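Local coordinates for protein FOKI restriction endonuclease (Planomicrobium okeanokoites, PDB 2FOK) that recognises a specific DNA sequence and, as a type IIS restriction endonuclease, cleaves the DNA outside that site in a metal-dependent hydrolysis, at residues K69-T74 with G109-A114; R22-F27 with L117-Y122; I313-I318 with L372-P377. One frame throughout, in Å; residues are numbered along the deposited sequence.

Contact 1. Residues K69-T74 with G109-A114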
loop_
_atom_site.group_PDB
_atom_site.type_symbol
_atom_site.label_atom_id
_atom_site.label_comp_id
_atom_site.label_asym_id
_atom_site.label_seq_id
_atom_site.Cartn_x
_atom_site.Cartn_y
_atom_site.Cartn_z
ATOM N N LYS A 69 10.907 -7.306 22.021
ATOM C CA LYS A 69 12.045 -8.191 21.818
ATOM C C LYS A 69 11.795 -9.617 22.297
ATOM O O LYS A 69 11.952 -10.570 21.538
ATOM C CB LYS A 69 13.282 -7.622 22.512
ATOM C CG LYS A 69 14.537 -8.421 22.234
ATOM C CD LYS A 69 15.781 -7.568 22.252
ATOM C CE LYS A 69 16.995 -8.380 21.811
ATOM N NZ LYS A 69 16.624 -9.740 21.296
ATOM N N GLU A 70 11.403 -9.768 23.554
ATOM C CA GLU A 70 11.139 -11.095 24.115
ATOM C C GLU A 70 10.222 -11.945 23.218
ATOM O O GLU A 70 10.386 -13.160 23.122
ATOM C CB GLU A 70 10.511 -10.956 25.510
ATOM C CG GLU A 70 11.491 -10.604 26.620
ATOM C CD GLU A 70 10.850 -9.779 27.728
ATOM O OE1 GLU A 70 9.604 -9.721 27.790
ATOM O OE2 GLU A 70 11.587 -9.185 28.541
ATOM N N LEU A 71 9.258 -11.297 22.567
ATOM C CA LEU A 71 8.314 -11.982 21.680
ATOM C C LEU A 71 8.835 -12.231 20.259
ATOM O O LEU A 71 8.680 -13.318 19.718
ATOM C CB LEU A 71 7.018 -11.173 21.573
ATOM C CG LEU A 71 5.986 -11.270 22.701
ATOM C CD1 LEU A 71 5.160 -9.981 22.769
ATOM C CD2 LEU A 71 5.088 -12.452 22.445
ATOM N N VAL A 72 9.450 -11.216 19.662
ATOM C CA VAL A 72 9.936 -11.319 18.293
ATOM C C VAL A 72 11.392 -11.745 18.109
ATOM O O VAL A 72 11.713 -12.495 17.180
ATOM C CB VAL A 72 9.673 -9.981 17.553
ATOM C CG1 VAL A 72 10.391 -9.947 16.212
ATOM C CG2 VAL A 72 8.170 -9.815 17.354
ATOM N N GLY A 73 12.266 -11.284 18.995
ATOM C CA GLY A 73 13.663 -11.638 18.888
ATOM C C GLY A 73 14.304 -11.044 17.654
ATOM O O GLY A 73 13.797 -10.080 17.085
ATOM N N THR A 74 15.419 -11.637 17.234
ATOM C CA THR A 74 16.170 -11.179 16.072
ATOM C C THR A 74 16.380 -12.319 15.076
ATOM O O THR A 74 16.259 -13.485 15.431
ATOM C CB THR A 74 17.561 -10.673 16.492
ATOM O OG1 THR A 74 18.230 -11.699 17.243
ATOM C CG2 THR A 74 17.441 -9.427 17.348
ATOM N N GLY A 109 4.285 -10.719 12.089
ATOM C CA GLY A 109 2.973 -10.635 11.477
ATOM C C GLY A 109 1.928 -11.082 12.486
ATOM O O GLY A 109 0.893 -10.441 12.655
ATOM N N PHE A 110 2.221 -12.192 13.162
ATOM C CA PHE A 110 1.346 -12.769 14.174
ATOM C C PHE A 110 1.149 -11.806 15.344
ATOM O O PHE A 110 0.070 -11.738 15.921
ATOM C CB PHE A 110 1.946 -14.085 14.688
ATOM C CG PHE A 110 1.540 -15.295 13.890
ATOM C CD1 PHE A 110 0.204 -15.683 13.818
ATOM C CD2 PHE A 110 2.491 -16.041 13.205
ATOM C CE1 PHE A 110 -0.176 -16.799 13.074
ATOM C CE2 PHE A 110 2.121 -17.151 12.464
ATOM C CZ PHE A 110 0.780 -17.533 12.398
ATOM N N LEU A 111 2.197 -11.079 15.709
ATOM C CA LEU A 111 2.090 -10.110 16.801
ATOM C C LEU A 111 1.166 -8.979 16.336
ATOM O O LEU A 111 0.252 -8.555 17.054
ATOM C CB LEU A 111 3.481 -9.554 17.150
ATOM C CG LEU A 111 3.592 -8.503 18.263
ATOM C CD1 LEU A 111 4.585 -8.958 19.302
ATOM C CD2 LEU A 111 4.021 -7.172 17.684
ATOM N N ARG A 112 1.412 -8.508 15.115
ATOM C CA ARG A 112 0.640 -7.433 14.504
ATOM C C ARG A 112 -0.814 -7.846 14.338
ATOM O O ARG A 112 -1.721 -7.027 14.490
ATOM C CB ARG A 112 1.256 -7.057 13.147
ATOM C CG ARG A 112 2.540 -6.231 13.277
ATOM C CD ARG A 112 3.288 -6.065 11.957
ATOM N NE ARG A 112 2.627 -5.104 11.078
ATOM C CZ ARG A 112 3.255 -4.228 10.294
ATOM N NH1 ARG A 112 4.584 -4.173 10.259
ATOM N NH2 ARG A 112 2.543 -3.400 9.540
ATOM N N TRP A 113 -1.026 -9.124 14.038
ATOM C CA TRP A 113 -2.361 -9.678 13.862
ATOM C C TRP A 113 -3.125 -9.748 15.206
ATOM O O TRP A 113 -4.248 -9.269 15.315
ATOM C CB TRP A 113 -2.225 -11.062 13.229
ATOM C CG TRP A 113 -3.484 -11.687 12.712
ATOM C CD1 TRP A 113 -4.720 -11.115 12.622
ATOM C CD2 TRP A 113 -3.625 -13.037 12.232
ATOM N NE1 TRP A 113 -5.630 -12.031 12.113
ATOM C CE2 TRP A 113 -4.979 -13.214 11.866
ATOM C CE3 TRP A 113 -2.734 -14.115 12.077
ATOM C CZ2 TRP A 113 -5.464 -14.425 11.354
ATOM C CZ3 TRP A 113 -3.217 -15.321 11.566
ATOM C CH2 TRP A 113 -4.567 -15.464 11.212
ATOM N N ALA A 114 -2.509 -10.324 16.232
ATOM C CA ALA A 114 -3.146 -10.432 17.549
ATOM C C ALA A 114 -3.516 -9.050 18.068
ATOM O O ALA A 114 -4.601 -8.836 18.597
ATOM C CB ALA A 114 -2.212 -11.109 18.521
#
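V72, in the last turn of helix 68-72, and L111, in the middle of helix 104-116, come nearest in the backbone, their CA atoms 8.1 Å apart, close enough for side chains to meet but too far for the two backbones to touch. L111 does the work from its side. With CG anti to the backbone N (chi1 179°), its side chain reaches out from helix 104-116 and delivers one methyl, CD1, to the short helix. That methyl lies 3.7 Å from L71 CD1 and 4.0 Å from L71 CB, so it touches the leucine both near its end and at its root. On the valine the fit is looser: V72 CG2 comes to 4.2 Å from L111 CD1. A single methyl is thus shared between neighbours on one helix. The L111 chain crosses both L71 and V72 at about a right angle. Just beyond, G73 leaves the helix with positive phi, its N still hydrogen-bonded to K69 O at 2.7 Å. I88 of helix 87-91 and F129 of strand 128-131 also pack on both L71 and L111, and F8 adds to L111. No hydrogen bond or charge crosses between the two segments and the three touching residues are buried, so what holds the helices here is branched aliphatic carbon, which depends on shape and exclusion of water and not on direction.

Contact 2. Residues R22-F27 with L117-Y122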
loop_
_atom_site.group_PDB
_atom_site.type_symbol
_atom_site.label_atom_id
_atom_site.label_comp_id
_atom_site.label_asym_id
_atom_site.label_seq_id
_atom_site.Cartn_x
_atom_site.Cartn_y
_atom_site.Cartn_z
ATOM N N ARG A 22 -2.893 -19.724 19.298
ATOM C CA ARG A 22 -1.755 -20.175 20.088
ATOM C C ARG A 22 -0.939 -18.971 20.546
ATOM O O ARG A 22 -0.499 -18.907 21.690
ATOM C CB ARG A 22 -0.869 -21.097 19.250
ATOM C CG ARG A 22 -1.369 -22.533 19.101
ATOM C CD ARG A 22 -0.372 -23.379 18.291
ATOM N NE ARG A 22 0.945 -23.431 18.925
ATOM C CZ ARG A 22 1.359 -24.428 19.698
ATOM N NH1 ARG A 22 0.562 -25.462 19.931
ATOM N NH2 ARG A 22 2.550 -24.374 20.278
ATOM N N VAL A 23 -0.730 -18.023 19.641
ATOM C CA VAL A 23 0.024 -16.822 19.959
ATOM C C VAL A 23 -0.645 -16.076 21.108
ATOM O O VAL A 23 0.031 -15.523 21.972
ATOM C CB VAL A 23 0.126 -15.875 18.733
ATOM C CG1 VAL A 23 0.741 -14.530 19.156
ATOM C CG2 VAL A 23 0.975 -16.532 17.625
ATOM N N VAL A 24 -1.975 -16.073 21.107
ATOM C CA VAL A 24 -2.764 -15.410 22.135
ATOM C C VAL A 24 -2.770 -16.179 23.460
ATOM O O VAL A 24 -2.670 -15.593 24.530
ATOM C CB VAL A 24 -4.229 -15.241 21.668
ATOM C CG1 VAL A 24 -5.044 -14.518 22.735
ATOM C CG2 VAL A 24 -4.269 -14.485 20.349
ATOM N N GLN A 25 -2.895 -17.497 23.370
ATOM C CA GLN A 25 -2.935 -18.371 24.538
ATOM C C GLN A 25 -1.633 -18.398 25.315
ATOM O O GLN A 25 -1.503 -19.127 26.298
ATOM C CB GLN A 25 -3.290 -19.791 24.101
ATOM C CG GLN A 25 -4.677 -19.879 23.529
ATOM C CD GLN A 25 -4.964 -21.217 22.901
ATOM O OE1 GLN A 25 -4.058 -21.878 22.409
ATOM N NE2 GLN A 25 -6.230 -21.625 22.911
ATOM N N VAL A 26 -0.677 -17.591 24.880
ATOM C CA VAL A 26 0.636 -17.531 25.510
ATOM C C VAL A 26 0.684 -16.382 26.515
ATOM O O VAL A 26 1.550 -16.335 27.389
ATOM C CB VAL A 26 1.725 -17.383 24.405
ATOM C CG1 VAL A 26 2.773 -16.357 24.793
ATOM C CG2 VAL A 26 2.351 -18.748 24.129
ATOM N N PHE A 27 -0.263 -15.458 26.395
ATOM C CA PHE A 27 -0.331 -14.333 27.327
ATOM C C PHE A 27 -1.303 -14.677 28.462
ATOM O O PHE A 27 -1.497 -13.890 29.385
ATOM C CB PHE A 27 -0.819 -13.070 26.611
ATOM C CG PHE A 27 0.074 -12.611 25.501
ATOM C CD1 PHE A 27 0.136 -13.318 24.305
ATOM C CD2 PHE A 27 0.785 -11.421 25.613
ATOM C CE1 PHE A 27 0.876 -12.848 23.236
ATOM C CE2 PHE A 27 1.533 -10.939 24.552
ATOM C CZ PHE A 27 1.577 -11.651 23.358
ATOM N N LEU A 117 -6.636 -7.277 16.105
ATOM C CA LEU A 117 -7.979 -7.724 16.464
ATOM C C LEU A 117 -8.299 -7.481 17.936
ATOM O O LEU A 117 -9.362 -7.865 18.417
ATOM C CB LEU A 117 -8.154 -9.207 16.140
ATOM C CG LEU A 117 -8.167 -9.554 14.654
ATOM C CD1 LEU A 117 -8.359 -11.050 14.489
ATOM C CD2 LEU A 117 -9.272 -8.777 13.953
ATOM N N GLY A 118 -7.364 -6.861 18.648
ATOM C CA GLY A 118 -7.580 -6.530 20.044
ATOM C C GLY A 118 -7.435 -7.602 21.102
ATOM O O GLY A 118 -7.985 -7.446 22.194
ATOM N N PHE A 119 -6.696 -8.667 20.816
ATOM C CA PHE A 119 -6.521 -9.744 21.791
ATOM C C PHE A 119 -5.375 -9.460 22.757
ATOM O O PHE A 119 -5.261 -10.096 23.811
ATOM C CB PHE A 119 -6.296 -11.070 21.077
ATOM C CG PHE A 119 -7.486 -11.533 20.271
ATOM C CD1 PHE A 119 -8.767 -11.452 20.798
ATOM C CD2 PHE A 119 -7.315 -12.052 18.992
ATOM C CE1 PHE A 119 -9.859 -11.878 20.069
ATOM C CE2 PHE A 119 -8.399 -12.484 18.255
ATOM C CZ PHE A 119 -9.677 -12.398 18.789
ATOM N N ILE A 120 -4.525 -8.509 22.383
ATOM C CA ILE A 120 -3.415 -8.083 23.224
ATOM C C ILE A 120 -3.317 -6.574 23.026
ATOM O O ILE A 120 -3.697 -6.055 21.977
ATOM C CB ILE A 120 -2.065 -8.775 22.842
ATOM C CG1 ILE A 120 -1.544 -8.257 21.504
ATOM C CG2 ILE A 120 -2.249 -10.300 22.798
ATOM C CD1 ILE A 120 -0.310 -9.020 20.993
ATOM N N GLU A 121 -2.850 -5.862 24.044
ATOM C CA GLU A 121 -2.727 -4.412 23.952
ATOM C C GLU A 121 -1.267 -4.032 24.098
ATOM O O GLU A 121 -0.522 -4.724 24.779
ATOM C CB GLU A 121 -3.560 -3.737 25.049
ATOM C CG GLU A 121 -3.132 -4.102 26.462
ATOM C CD GLU A 121 -4.247 -3.914 27.491
ATOM O OE1 GLU A 121 -5.377 -3.545 27.101
ATOM O OE2 GLU A 121 -3.992 -4.135 28.698
ATOM N N TYR A 122 -0.876 -2.930 23.462
ATOM C CA TYR A 122 0.502 -2.427 23.482
ATOM C C TYR A 122 0.642 -1.255 24.445
ATOM O O TYR A 122 -0.143 -0.309 24.401
ATOM C CB TYR A 122 0.906 -1.968 22.071
ATOM C CG TYR A 122 2.302 -1.379 21.958
ATOM C CD1 TYR A 122 3.425 -2.160 22.217
ATOM C CD2 TYR A 122 2.502 -0.042 21.591
ATOM C CE1 TYR A 122 4.715 -1.641 22.113
ATOM C CE2 TYR A 122 3.799 0.501 21.483
ATOM C CZ TYR A 122 4.900 -0.313 21.745
ATOM O OH TYR A 122 6.193 0.167 21.622
#
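F27 holds CG anti to its carbonyl carbon (chi1 -61°), which brings the ring under I120; there chi1 of 71° wedges CG1 between the backbone N and the carbonyl carbon, which sets CG2 anti to the carbonyl carbon and over that ring. The result is a clean CH-pi contact: I120 CG2 sits 3.9 Å from the centroid of the F27 ring and only 5° off its normal, squarely over one face. The longer branch, extended through CG1, brings I120 CD1 to 4.0 Å from F27 CZ. V23 O lies at the edge of the same ring, in its plane. Cutting F27 back to an alanine would be likely to leave I120 CG2 without its aromatic face and open a gap between the turn and the strand.

A second patch lies where V24 meets F119. The valine straddles the root of the phenylalanine, V24 CG1 and V24 CG2 each coming to 4.0 Å from F119 CB, while V24 CG2 also reaches F119 CD2 at 4.1 Å. V24 therefore grips the stem of the side chain more than its ring, one face of which has L117 O above its centre.

The segment 22-27 runs off helix 17-24 into a type I turn closed by F27 N to V24 O, at 3.0 Å. Across from it, G118 ends helix 104-116 in a Schellman motif and hands the chain to strand 120-123. Y66 meets the F27 ring edge-to-face, F129 and I131 of strand 128-131 also press on F27, and F119 turns to stack on Y138 and pack against helix 146-157. Helix 17-24 is thereby fastened to the start of the hairpin formed by strands 120-123 and 128-131.

Contact 3. Residues I313-I318 with L372-P377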
loop_
_atom_site.group_PDB
_atom_site.type_symbol
_atom_site.label_atom_id
_atom_site.label_comp_id
_atom_site.label_asym_id
_atom_site.label_seq_id
_atom_site.Cartn_x
_atom_site.Cartn_y
_atom_site.Cartn_z
ATOM N N ILE A 313 -5.859 15.295 13.916
ATOM C CA ILE A 313 -7.045 15.668 13.167
ATOM C C ILE A 313 -8.194 14.774 13.622
ATOM O O ILE A 313 -9.338 15.211 13.714
ATOM C CB ILE A 313 -6.863 15.520 11.637
ATOM C CG1 ILE A 313 -5.701 16.386 11.140
ATOM C CG2 ILE A 313 -8.117 15.986 10.937
ATOM C CD1 ILE A 313 -5.144 15.949 9.774
ATOM N N LEU A 314 -7.889 13.514 13.899
ATOM C CA LEU A 314 -8.900 12.578 14.375
ATOM C C LEU A 314 -9.497 13.141 15.671
ATOM O O LEU A 314 -10.714 13.195 15.834
ATOM C CB LEU A 314 -8.261 11.218 14.674
ATOM C CG LEU A 314 -8.878 9.926 14.124
ATOM C CD1 LEU A 314 -8.242 8.734 14.822
ATOM C CD2 LEU A 314 -10.377 9.919 14.307
ATOM N N GLU A 315 -8.620 13.561 16.580
ATOM C CA GLU A 315 -9.015 14.104 17.876
ATOM C C GLU A 315 -9.953 15.287 17.770
ATOM O O GLU A 315 -10.959 15.356 18.483
ATOM C CB GLU A 315 -7.786 14.541 18.660
ATOM C CG GLU A 315 -7.053 13.416 19.351
ATOM C CD GLU A 315 -5.994 13.938 20.294
ATOM O OE1 GLU A 315 -5.917 15.176 20.456
ATOM O OE2 GLU A 315 -5.244 13.116 20.865
ATOM N N ILE A 316 -9.611 16.225 16.891
ATOM C CA ILE A 316 -10.417 17.419 16.704
ATOM C C ILE A 316 -11.810 17.025 16.271
ATOM O O ILE A 316 -12.800 17.501 16.824
ATOM C CB ILE A 316 -9.780 18.359 15.660
ATOM C CG1 ILE A 316 -8.405 18.825 16.156
ATOM C CG2 ILE A 316 -10.657 19.567 15.444
ATOM C CD1 ILE A 316 -7.623 19.682 15.157
ATOM N N LEU A 317 -11.890 16.133 15.294
ATOM C CA LEU A 317 -13.181 15.670 14.794
ATOM C C LEU A 317 -13.948 14.996 15.913
ATOM O O LEU A 317 -15.164 15.147 16.030
ATOM C CB LEU A 317 -12.987 14.683 13.642
ATOM C CG LEU A 317 -12.614 15.372 12.335
ATOM C CD1 LEU A 317 -11.847 14.420 11.443
ATOM C CD2 LEU A 317 -13.891 15.862 11.657
ATOM N N ILE A 318 -13.227 14.262 16.748
ATOM C CA ILE A 318 -13.858 13.564 17.853
ATOM C C ILE A 318 -14.527 14.505 18.853
ATOM O O ILE A 318 -15.743 14.469 19.022
ATOM C CB ILE A 318 -12.843 12.650 18.578
ATOM C CG1 ILE A 318 -12.507 11.467 17.665
ATOM C CG2 ILE A 318 -13.436 12.131 19.890
ATOM C CD1 ILE A 318 -11.891 10.274 18.351
ATOM N N LEU A 372 -12.317 4.543 20.298
ATOM C CA LEU A 372 -11.808 4.558 21.673
ATOM C C LEU A 372 -10.586 5.467 21.827
ATOM O O LEU A 372 -10.067 6.016 20.851
ATOM C CB LEU A 372 -11.443 3.145 22.146
ATOM C CG LEU A 372 -12.625 2.220 22.433
ATOM C CD1 LEU A 372 -12.268 0.816 21.992
ATOM C CD2 LEU A 372 -12.999 2.267 23.934
ATOM N N GLN A 373 -10.128 5.600 23.070
ATOM C CA GLN A 373 -8.983 6.440 23.406
ATOM C C GLN A 373 -7.633 5.823 23.059
ATOM O O GLN A 373 -7.256 4.786 23.602
ATOM C CB GLN A 373 -9.009 6.779 24.904
ATOM C CG GLN A 373 -8.805 5.578 25.819
ATOM C CD GLN A 373 -8.592 5.966 27.274
ATOM O OE1 GLN A 373 -8.055 5.184 28.059
ATOM N NE2 GLN A 373 -9.012 7.173 27.640
ATOM N N PHE A 374 -6.909 6.470 22.151
ATOM C CA PHE A 374 -5.583 6.011 21.748
ATOM C C PHE A 374 -4.571 7.064 22.180
ATOM O O PHE A 374 -4.895 8.245 22.264
ATOM C CB PHE A 374 -5.511 5.832 20.232
ATOM C CG PHE A 374 -5.874 7.064 19.456
ATOM C CD1 PHE A 374 -7.205 7.441 19.305
ATOM C CD2 PHE A 374 -4.886 7.835 18.855
ATOM C CE1 PHE A 374 -7.549 8.572 18.563
ATOM C CE2 PHE A 374 -5.218 8.965 18.114
ATOM C CZ PHE A 374 -6.555 9.336 17.966
ATOM N N VAL A 375 -3.344 6.648 22.451
ATOM C CA VAL A 375 -2.332 7.597 22.883
ATOM C C VAL A 375 -1.371 8.048 21.792
ATOM O O VAL A 375 -0.903 7.244 20.986
ATOM C CB VAL A 375 -1.498 7.019 24.046
ATOM C CG1 VAL A 375 -0.510 5.985 23.528
ATOM C CG2 VAL A 375 -0.772 8.141 24.760
ATOM N N ILE A 376 -1.105 9.351 21.754
ATOM C CA ILE A 376 -0.145 9.911 20.812
ATOM C C ILE A 376 1.100 9.933 21.687
ATOM O O ILE A 376 1.181 10.718 22.631
ATOM C CB ILE A 376 -0.474 11.371 20.406
ATOM C CG1 ILE A 376 -1.771 11.431 19.601
ATOM C CG2 ILE A 376 0.646 11.931 19.558
ATOM C CD1 ILE A 376 -2.062 12.807 19.018
ATOM N N PRO A 377 2.080 9.067 21.394
ATOM C CA PRO A 377 3.323 8.987 22.173
ATOM C C PRO A 377 4.250 10.195 22.030
ATOM O O PRO A 377 4.287 10.841 20.987
ATOM C CB PRO A 377 3.973 7.705 21.665
ATOM C CG PRO A 377 3.487 7.598 20.251
ATOM C CD PRO A 377 2.067 8.109 20.277
#
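L314 on helix 303-319 and F374 in the loop ahead of helix 389-398 make the main apolar contact. L314 CD1 comes to 3.6 Å from F374 CZ and 3.8 Å from F374 CE1, with L314 CB following at 4.2 Å from the same CZ. The leucine meets the far end of the ring, and the two side chains approach at a slant. F374 gets there by a chi1 of 56°, which tucks CG between its backbone N and carbonyl carbon and swings the ring to the helix. A311, one turn back, also touches the ring. I376 in turn rests on T308, A311 and L312 of the same helix.

The contact of E315 is mixed. Its CG lies 4.3 Å from F374 CZ, adding aliphatic carbon at a slant to the ring, and the extended chain beyond it carries E315 OE2 to 3.7 Å from I376 CD1. That is mere proximity of an oxygen to a methyl; the charge is answered by R379, whose NH2 forms a salt bridge with OE2. The carboxylate thus reaches past the isoleucine to an arginine a few residues further along the same loop. No hydrogen bond links the two segments.

The arrangement is that of an irregular, extended chain running alongside a helix of the D3 domain, a member of the helix-turn-helix clan, and roughly antiparallel to it, with the end of F374 and the side chain of I376 resting on the helix.

Contacts 1 and 2 belong to one core, that of recognition subdomain 1: their centres are 10 Å apart, L71 CD2 packs on F27 CZ at 3.7 Å, and A114 O and F119 N, 3.1 Å apart, probably share a hydrogen bond where helix 104-116 passes into strand 120-123. The helices, with the small sheet of 66-67, 128-131 and 120-123, are consistent with a winged-helix fold of the helix-turn-helix clan. Contact 3 stands apart, its centre about 24 Å from that of contact 2, although nearest atoms come within about 6 Å. Its helix belongs to the D3 domain, so for all three contacts a role in recognition rather than in cleavage is likely.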